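Local coordinates for protein dehydroquinate synthase (Thermus thermophilus, PDB 1UJN) that probably converts 3-deoxy-D-arabino-heptulosonate 7-phosphate to 3-dehydroquinate with release of phosphate, using NAD and one zinc or cobalt ion per subunit, at residues K22-L27 / K48-R53; A86-V91 / F102-Y107. All coordinates share one frame; numbering follows the deposited sequence.

Contact 1: K22-L27 / K48-R53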
ATOM      1  N   LYS A  22       7.081 -25.486  14.636  1.00 28.73           N
ATOM      2  CA  LYS A  22       6.085 -26.552  14.706  1.00 29.91           C
ATOM      3  C   LYS A  22       4.674 -25.966  14.791  1.00 29.65           C
ATOM      4  O   LYS A  22       3.692 -26.641  14.483  1.00 30.63           O
ATOM      5  CB  LYS A  22       6.332 -27.427  15.938  1.00 32.68           C
ATOM      6  CG  LYS A  22       5.699 -26.865  17.202  1.00 38.19           C
ATOM      7  CD  LYS A  22       6.008 -27.707  18.427  1.00 42.88           C
ATOM      8  CE  LYS A  22       5.725 -26.930  19.700  1.00 43.27           C
ATOM      9  NZ  LYS A  22       6.551 -25.694  19.798  1.00 45.34           N
ATOM     10  N   GLU A  23       4.579 -24.711  15.218  1.00 27.13           N
ATOM     11  CA  GLU A  23       3.289 -24.044  15.369  1.00 25.95           C
ATOM     12  C   GLU A  23       2.805 -23.300  14.126  1.00 23.54           C
ATOM     13  O   GLU A  23       1.697 -22.769  14.111  1.00 21.48           O
ATOM     14  CB  GLU A  23       3.352 -23.063  16.541  1.00 29.73           C
ATOM     15  CG  GLU A  23       3.575 -23.739  17.882  1.00 37.72           C
ATOM     16  CD  GLU A  23       2.482 -24.738  18.201  1.00 40.91           C
ATOM     17  OE1 GLU A  23       1.311 -24.320  18.316  1.00 42.69           O
ATOM     18  OE2 GLU A  23       2.791 -25.942  18.328  1.00 46.21           O
ATOM     19  N   VAL A  24       3.625 -23.257  13.086  1.00 22.81           N
ATOM     20  CA  VAL A  24       3.232 -22.550  11.871  1.00 22.06           C
ATOM     21  C   VAL A  24       2.287 -23.396  11.032  1.00 22.32           C
ATOM     22  O   VAL A  24       2.568 -24.559  10.762  1.00 22.87           O
ATOM     23  CB  VAL A  24       4.458 -22.193  10.999  1.00 19.70           C
ATOM     24  CG1 VAL A  24       4.012 -21.421   9.759  1.00 21.31           C
ATOM     25  CG2 VAL A  24       5.462 -21.370  11.813  1.00 18.85           C
ATOM     26  N   PRO A  25       1.141 -22.831  10.619  1.00 22.35           N
ATOM     27  CA  PRO A  25       0.226 -23.634   9.798  1.00 22.48           C
ATOM     28  C   PRO A  25       0.917 -23.962   8.469  1.00 23.13           C
ATOM     29  O   PRO A  25       1.552 -23.094   7.864  1.00 21.79           O
ATOM     30  CB  PRO A  25      -0.961 -22.700   9.578  1.00 21.18           C
ATOM     31  CG  PRO A  25      -0.931 -21.804  10.775  1.00 22.68           C
ATOM     32  CD  PRO A  25       0.542 -21.528  10.956  1.00 22.01           C
ATOM     33  N   PRO A  26       0.815 -25.219   8.004  1.00 22.34           N
ATOM     34  CA  PRO A  26       1.452 -25.583   6.736  1.00 22.88           C
ATOM     35  C   PRO A  26       0.970 -24.638   5.643  1.00 22.75           C
ATOM     36  O   PRO A  26      -0.202 -24.263   5.621  1.00 24.09           O
ATOM     37  CB  PRO A  26       0.971 -27.012   6.513  1.00 24.63           C
ATOM     38  CG  PRO A  26       0.891 -27.544   7.913  1.00 24.24           C
ATOM     39  CD  PRO A  26       0.232 -26.402   8.662  1.00 23.08           C
ATOM     40  N   LEU A  27       1.869 -24.257   4.745  1.00 23.27           N
ATOM     41  CA  LEU A  27       1.525 -23.344   3.661  1.00 25.61           C
ATOM     42  C   LEU A  27       0.492 -23.944   2.709  1.00 27.18           C
ATOM     43  O   LEU A  27       0.566 -25.124   2.360  1.00 27.48           O
ATOM     44  CB  LEU A  27       2.796 -22.954   2.902  1.00 26.20           C
ATOM     45  CG  LEU A  27       3.859 -22.299   3.797  1.00 23.51           C
ATOM     46  CD1 LEU A  27       5.164 -22.125   3.033  1.00 26.13           C
ATOM     47  CD2 LEU A  27       3.338 -20.956   4.292  1.00 26.48           C
ATOM     48  N   LYS A  48      13.307 -25.152   5.118  1.00 25.98           N
ATOM     49  CA  LYS A  48      13.227 -26.610   5.058  1.00 25.66           C
ATOM     50  C   LYS A  48      11.986 -27.158   5.756  1.00 25.90           C
ATOM     51  O   LYS A  48      11.322 -28.054   5.240  1.00 25.62           O
ATOM     52  CB  LYS A  48      14.484 -27.228   5.673  1.00 28.22           C
ATOM     53  CG  LYS A  48      14.696 -28.688   5.303  1.00 32.46           C
ATOM     54  CD  LYS A  48      16.043 -29.184   5.804  1.00 36.00           C
ATOM     55  CE  LYS A  48      16.341 -30.579   5.283  1.00 38.76           C
ATOM     56  NZ  LYS A  48      15.177 -31.486   5.467  1.00 41.56           N
ATOM     57  N   ALA A  49      11.666 -26.614   6.924  1.00 25.28           N
ATOM     58  CA  ALA A  49      10.509 -27.069   7.680  1.00 25.58           C
ATOM     59  C   ALA A  49       9.180 -26.847   6.956  1.00 26.64           C
ATOM     60  O   ALA A  49       8.287 -27.695   7.001  1.00 26.38           O
ATOM     61  CB  ALA A  49      10.477 -26.369   9.040  1.00 24.37           C
ATOM     62  N   LEU A  50       9.059 -25.713   6.273  1.00 25.10           N
ATOM     63  CA  LEU A  50       7.817 -25.368   5.596  1.00 24.39           C
ATOM     64  C   LEU A  50       7.768 -25.653   4.095  1.00 25.62           C
ATOM     65  O   LEU A  50       6.748 -25.405   3.450  1.00 24.16           O
ATOM     66  CB  LEU A  50       7.503 -23.894   5.869  1.00 23.60           C
ATOM     67  CG  LEU A  50       7.336 -23.600   7.368  1.00 23.43           C
ATOM     68  CD1 LEU A  50       7.314 -22.102   7.634  1.00 24.02           C
ATOM     69  CD2 LEU A  50       6.053 -24.255   7.858  1.00 24.97           C
ATOM     70  N   GLY A  51       8.862 -26.170   3.544  1.00 25.49           N
ATOM     71  CA  GLY A  51       8.897 -26.491   2.124  1.00 25.20           C
ATOM     72  C   GLY A  51       9.071 -25.314   1.178  1.00 26.01           C
ATOM     73  O   GLY A  51       8.602 -25.355   0.036  1.00 24.93           O
ATOM     74  N   VAL A  52       9.741 -24.263   1.638  1.00 23.46           N
ATOM     75  CA  VAL A  52       9.960 -23.091   0.801  1.00 23.73           C
ATOM     76  C   VAL A  52      11.220 -23.287  -0.036  1.00 24.64           C
ATOM     77  O   VAL A  52      12.278 -23.621   0.494  1.00 23.90           O
ATOM     78  CB  VAL A  52      10.095 -21.819   1.660  1.00 22.86           C
ATOM     79  CG1 VAL A  52      10.279 -20.604   0.765  1.00 21.45           C
ATOM     80  CG2 VAL A  52       8.849 -21.657   2.527  1.00 21.64           C
ATOM     81  N   ARG A  53      11.099 -23.070  -1.340  1.00 25.82           N
ATOM     82  CA  ARG A  53      12.225 -23.295  -2.262  1.00 29.05           C
ATOM     83  C   ARG A  53      12.889 -21.992  -2.761  1.00 30.09           C
ATOM     84  O   ARG A  53      14.010 -21.984  -3.250  1.00 31.72           O
ATOM     85  CB  ARG A  53      11.711 -24.107  -3.452  1.00 31.23           C
ATOM     86  CG  ARG A  53      11.046 -25.414  -3.022  1.00 34.48           C
ATOM     87  CD  ARG A  53      12.015 -26.335  -2.269  1.00 38.89           C
ATOM     88  NE  ARG A  53      13.320 -26.364  -2.936  1.00 42.34           N
ATOM     89  CZ  ARG A  53      14.275 -27.138  -2.387  1.00 45.39           C
ATOM     90  NH1 ARG A  53      14.019 -27.836  -1.294  1.00 46.09           N
ATOM     91  NH2 ARG A  53      15.482 -27.202  -2.958  1.00 46.52           N
TER
HETATM   92  O   HOH W   1       4.277 -25.903   4.686  1.00 21.45           O
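Leu27 and Leu50 meet with matching torsions: each turns CG away from its own carbonyl carbon (chi1 -58° and -60°), which brings Leu27 CD1 beside Leu50 CB, and Leu50 CD1 and CD2 to Val24. Val24 holds CG1 anti to its backbone N (chi1 -178°), and this methyl lies 4.0 Å from Leu50 CD2, the two side chains crossing at roughly a right angle. At the other end of the contact Leu27 does the work with a single methyl: CD1 packs 3.7 Å from Val52 CG2 and also rests against the CB of Leu50. The loop 22-27 follows strand 12-17, while 48-53 is the C-terminal end of helix 40-50 and the turn after it, where Gly51 takes a positive phi. Both lie over one face of the central, largely parallel sheet of the N-terminal Rossmann-like domain: Val24 and Leu27 touch Leu114 of strand 112-117, and Leu50 and Val52 touch Leu89 of strand 87-92. Polar backbone groups are joined through a water, which accepts from Leu27 N at 2.9 Å and donates to Leu50 O at 2.8 Å.

Contact 2: A86-V91 / F102-Y107; sequences ATLLVV and FVAATY
Leu88 is directed toward helix 94-106 and meets it with one methyl. CD2 lies 4.1 Å from Ala104 CB and 4.2 Å from Val103 CG1, touching two consecutive helix residues, both of which project toward the strand. The torsions explain the reach: with CG swung anti to the backbone N (chi1 180°) the leucine extends off the strand, and chi2 near 67° places CD2 as the branch that meets the helix. The CA atoms of Leu88 and Ala104 are 6.5 Å apart, consistent with the small side chain of Ala104. All three residues are buried, and the contact between them is wholly apolar.

On the helix side, the last turn is tied up by its own polar groups. Thr106 brings OG1 back along the helix to donate to Phe102 O at 2.9 Å; the hydroxyl sits 24° out of the carbonyl plane. Val103 O receives both Thr106 N and Tyr107 N, the latter at 2.8 Å, as the chain leaves helical geometry at Tyr107.

This is the strand-to-helix packing of a beta-alpha-beta unit, in which helix 94-106 leads from strand 87-92 to strand 112-117. Leu88 is hydrogen-bonded through its backbone to Ala112 and Leu114 of the latter strand, and Ala104 also touches Tyr113 there. Val103 packs in addition on Tyr70, Val73, Leu74 and Leu77 of helix 67-80. Beyond the helix lies the second subunit, where Phe102 and Thr106 pack against Tyr70 and Phe102 of that neighbouring chain, so the helix is held between its own sheet and the dimer partner.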
ATOM      1  N   ALA A  86       0.384 -16.355  -2.988  1.00 22.56           N
ATOM      2  CA  ALA A  86       1.685 -16.698  -2.425  1.00 21.13           C
ATOM      3  C   ALA A  86       1.848 -16.072  -1.038  1.00 21.20           C
ATOM      4  O   ALA A  86       1.151 -15.115  -0.677  1.00 20.77           O
ATOM      5  CB  ALA A  86       2.806 -16.214  -3.348  1.00 22.87           C
ATOM      6  N   THR A  87       2.771 -16.628  -0.265  1.00 19.44           N
ATOM      7  CA  THR A  87       3.064 -16.122   1.070  1.00 20.37           C
ATOM      8  C   THR A  87       4.540 -15.765   1.132  1.00 18.87           C
ATOM      9  O   THR A  87       5.392 -16.539   0.688  1.00 20.41           O
ATOM     10  CB  THR A  87       2.793 -17.182   2.159  1.00 22.93           C
ATOM     11  OG1 THR A  87       1.411 -17.554   2.133  1.00 23.40           O
ATOM     12  CG2 THR A  87       3.136 -16.628   3.544  1.00 23.08           C
ATOM     13  N   LEU A  88       4.843 -14.592   1.676  1.00 16.91           N
ATOM     14  CA  LEU A  88       6.231 -14.162   1.820  1.00 17.14           C
ATOM     15  C   LEU A  88       6.637 -14.373   3.273  1.00 17.38           C
ATOM     16  O   LEU A  88       5.985 -13.857   4.178  1.00 17.94           O
ATOM     17  CB  LEU A  88       6.374 -12.673   1.480  1.00 17.13           C
ATOM     18  CG  LEU A  88       7.793 -12.096   1.603  1.00 16.66           C
ATOM     19  CD1 LEU A  88       8.694 -12.728   0.542  1.00 19.91           C
ATOM     20  CD2 LEU A  88       7.763 -10.591   1.417  1.00 20.32           C
ATOM     21  N   LEU A  89       7.693 -15.147   3.499  1.00 18.19           N
ATOM     22  CA  LEU A  89       8.175 -15.383   4.854  1.00 16.72           C
ATOM     23  C   LEU A  89       9.344 -14.428   5.076  1.00 16.13           C
ATOM     24  O   LEU A  89      10.218 -14.290   4.218  1.00 16.58           O
ATOM     25  CB  LEU A  89       8.622 -16.842   5.030  1.00 16.91           C
ATOM     26  CG  LEU A  89       7.496 -17.884   5.038  1.00 19.87           C
ATOM     27  CD1 LEU A  89       6.924 -18.070   3.637  1.00 21.18           C
ATOM     28  CD2 LEU A  89       8.052 -19.210   5.552  1.00 22.49           C
ATOM     29  N   VAL A  90       9.353 -13.746   6.216  1.00 16.32           N
ATOM     30  CA  VAL A  90      10.415 -12.787   6.485  1.00 18.27           C
ATOM     31  C   VAL A  90      11.148 -13.120   7.770  1.00 18.48           C
ATOM     32  O   VAL A  90      10.561 -13.116   8.858  1.00 18.42           O
ATOM     33  CB  VAL A  90       9.849 -11.348   6.561  1.00 20.05           C
ATOM     34  CG1 VAL A  90      10.987 -10.346   6.609  1.00 21.84           C
ATOM     35  CG2 VAL A  90       8.954 -11.077   5.348  1.00 23.15           C
ATOM     36  N   VAL A  91      12.441 -13.397   7.638  1.00 17.46           N
ATOM     37  CA  VAL A  91      13.267 -13.779   8.777  1.00 17.06           C
ATOM     38  C   VAL A  91      14.365 -12.748   9.017  1.00 17.19           C
ATOM     39  O   VAL A  91      15.269 -12.588   8.197  1.00 16.77           O
ATOM     40  CB  VAL A  91      13.916 -15.159   8.532  1.00 19.09           C
ATOM     41  CG1 VAL A  91      14.639 -15.630   9.795  1.00 20.86           C
ATOM     42  CG2 VAL A  91      12.848 -16.173   8.096  1.00 18.42           C
ATOM     43  N   PHE A 102       6.445  -4.405   3.607  1.00 18.14           N
ATOM     44  CA  PHE A 102       6.035  -3.433   2.595  1.00 16.54           C
ATOM     45  C   PHE A 102       6.005  -4.085   1.213  1.00 18.43           C
ATOM     46  O   PHE A 102       5.125  -3.790   0.393  1.00 16.41           O
ATOM     47  CB  PHE A 102       6.983  -2.230   2.614  1.00 16.23           C
ATOM     48  CG  PHE A 102       6.588  -1.133   1.663  1.00 15.93           C
ATOM     49  CD1 PHE A 102       5.279  -0.654   1.635  1.00 16.24           C
ATOM     50  CD2 PHE A 102       7.527  -0.577   0.797  1.00 15.92           C
ATOM     51  CE1 PHE A 102       4.909   0.364   0.759  1.00 19.05           C
ATOM     52  CE2 PHE A 102       7.171   0.445  -0.088  1.00 17.40           C
ATOM     53  CZ  PHE A 102       5.858   0.918  -0.108  1.00 19.97           C
ATOM     54  N   VAL A 103       6.964  -4.969   0.957  1.00 16.98           N
ATOM     55  CA  VAL A 103       7.000  -5.696  -0.307  1.00 16.83           C
ATOM     56  C   VAL A 103       5.723  -6.544  -0.378  1.00 17.94           C
ATOM     57  O   VAL A 103       5.043  -6.561  -1.395  1.00 17.55           O
ATOM     58  CB  VAL A 103       8.242  -6.610  -0.386  1.00 16.86           C
ATOM     59  CG1 VAL A 103       8.098  -7.613  -1.532  1.00 18.47           C
ATOM     60  CG2 VAL A 103       9.491  -5.747  -0.609  1.00 17.22           C
ATOM     61  N   ALA A 104       5.392  -7.232   0.712  1.00 17.92           N
ATOM     62  CA  ALA A 104       4.179  -8.058   0.751  1.00 16.46           C
ATOM     63  C   ALA A 104       2.922  -7.211   0.575  1.00 16.71           C
ATOM     64  O   ALA A 104       1.968  -7.631  -0.084  1.00 17.28           O
ATOM     65  CB  ALA A 104       4.098  -8.816   2.072  1.00 19.76           C
ATOM     66  N   ALA A 105       2.914  -6.027   1.179  1.00 14.80           N
ATOM     67  CA  ALA A 105       1.761  -5.142   1.088  1.00 16.28           C
ATOM     68  C   ALA A 105       1.496  -4.630  -0.316  1.00 17.71           C
ATOM     69  O   ALA A 105       0.357  -4.302  -0.643  1.00 17.33           O
ATOM     70  CB  ALA A 105       1.935  -3.951   2.032  1.00 15.83           C
ATOM     71  N   THR A 106       2.527  -4.591  -1.153  1.00 17.36           N
ATOM     72  CA  THR A 106       2.371  -4.033  -2.485  1.00 19.12           C
ATOM     73  C   THR A 106       2.570  -4.946  -3.682  1.00 18.52           C
ATOM     74  O   THR A 106       2.147  -4.602  -4.784  1.00 17.19           O
ATOM     75  CB  THR A 106       3.282  -2.804  -2.636  1.00 18.29           C
ATOM     76  OG1 THR A 106       4.644  -3.190  -2.410  1.00 17.48           O
ATOM     77  CG2 THR A 106       2.883  -1.725  -1.610  1.00 16.40           C
ATOM     78  N   TYR A 107       3.215  -6.092  -3.485  1.00 17.25           N
ATOM     79  CA  TYR A 107       3.419  -7.028  -4.589  1.00 17.37           C
ATOM     80  C   TYR A 107       2.028  -7.507  -5.008  1.00 18.54           C
ATOM     81  O   TYR A 107       1.282  -8.037  -4.182  1.00 17.46           O
ATOM     82  CB  TYR A 107       4.275  -8.221  -4.140  1.00 18.52           C
ATOM     83  CG  TYR A 107       4.515  -9.241  -5.241  1.00 19.29           C
ATOM     84  CD1 TYR A 107       5.220  -8.897  -6.392  1.00 21.03           C
ATOM     85  CD2 TYR A 107       4.001 -10.537  -5.146  1.00 18.90           C
ATOM     86  CE1 TYR A 107       5.408  -9.814  -7.428  1.00 20.03           C
ATOM     87  CE2 TYR A 107       4.183 -11.465  -6.180  1.00 21.47           C
ATOM     88  CZ  TYR A 107       4.887 -11.090  -7.316  1.00 22.52           C
ATOM     89  OH  TYR A 107       5.071 -11.990  -8.348  1.00 23.59           O
TER

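Overall arrangement
Contacts 1 and 2 cover opposite faces of the same sheet, with strand 87-92 between them. Leu89 links them directly: its CD2 lies 3.6 Å from Leu50 CD1 and 4.0 Å from Val52 CG2, whereas Leu88, the next residue back, faces helix 94-106. Contact 2 is fully buried, purely apolar across its segments, and close to the dimer partner. Contact 1 lies farther out, its centre about 26 Å from the centre of the chain, against about 19 Å for the centre of contact 2; it is only partly buried, buries the larger area (198 against 112 Å²), and adds a water bridge to its apolar packing; neither of its segments touches the second subunit. Both lie away from the predicted NAD and metal sites.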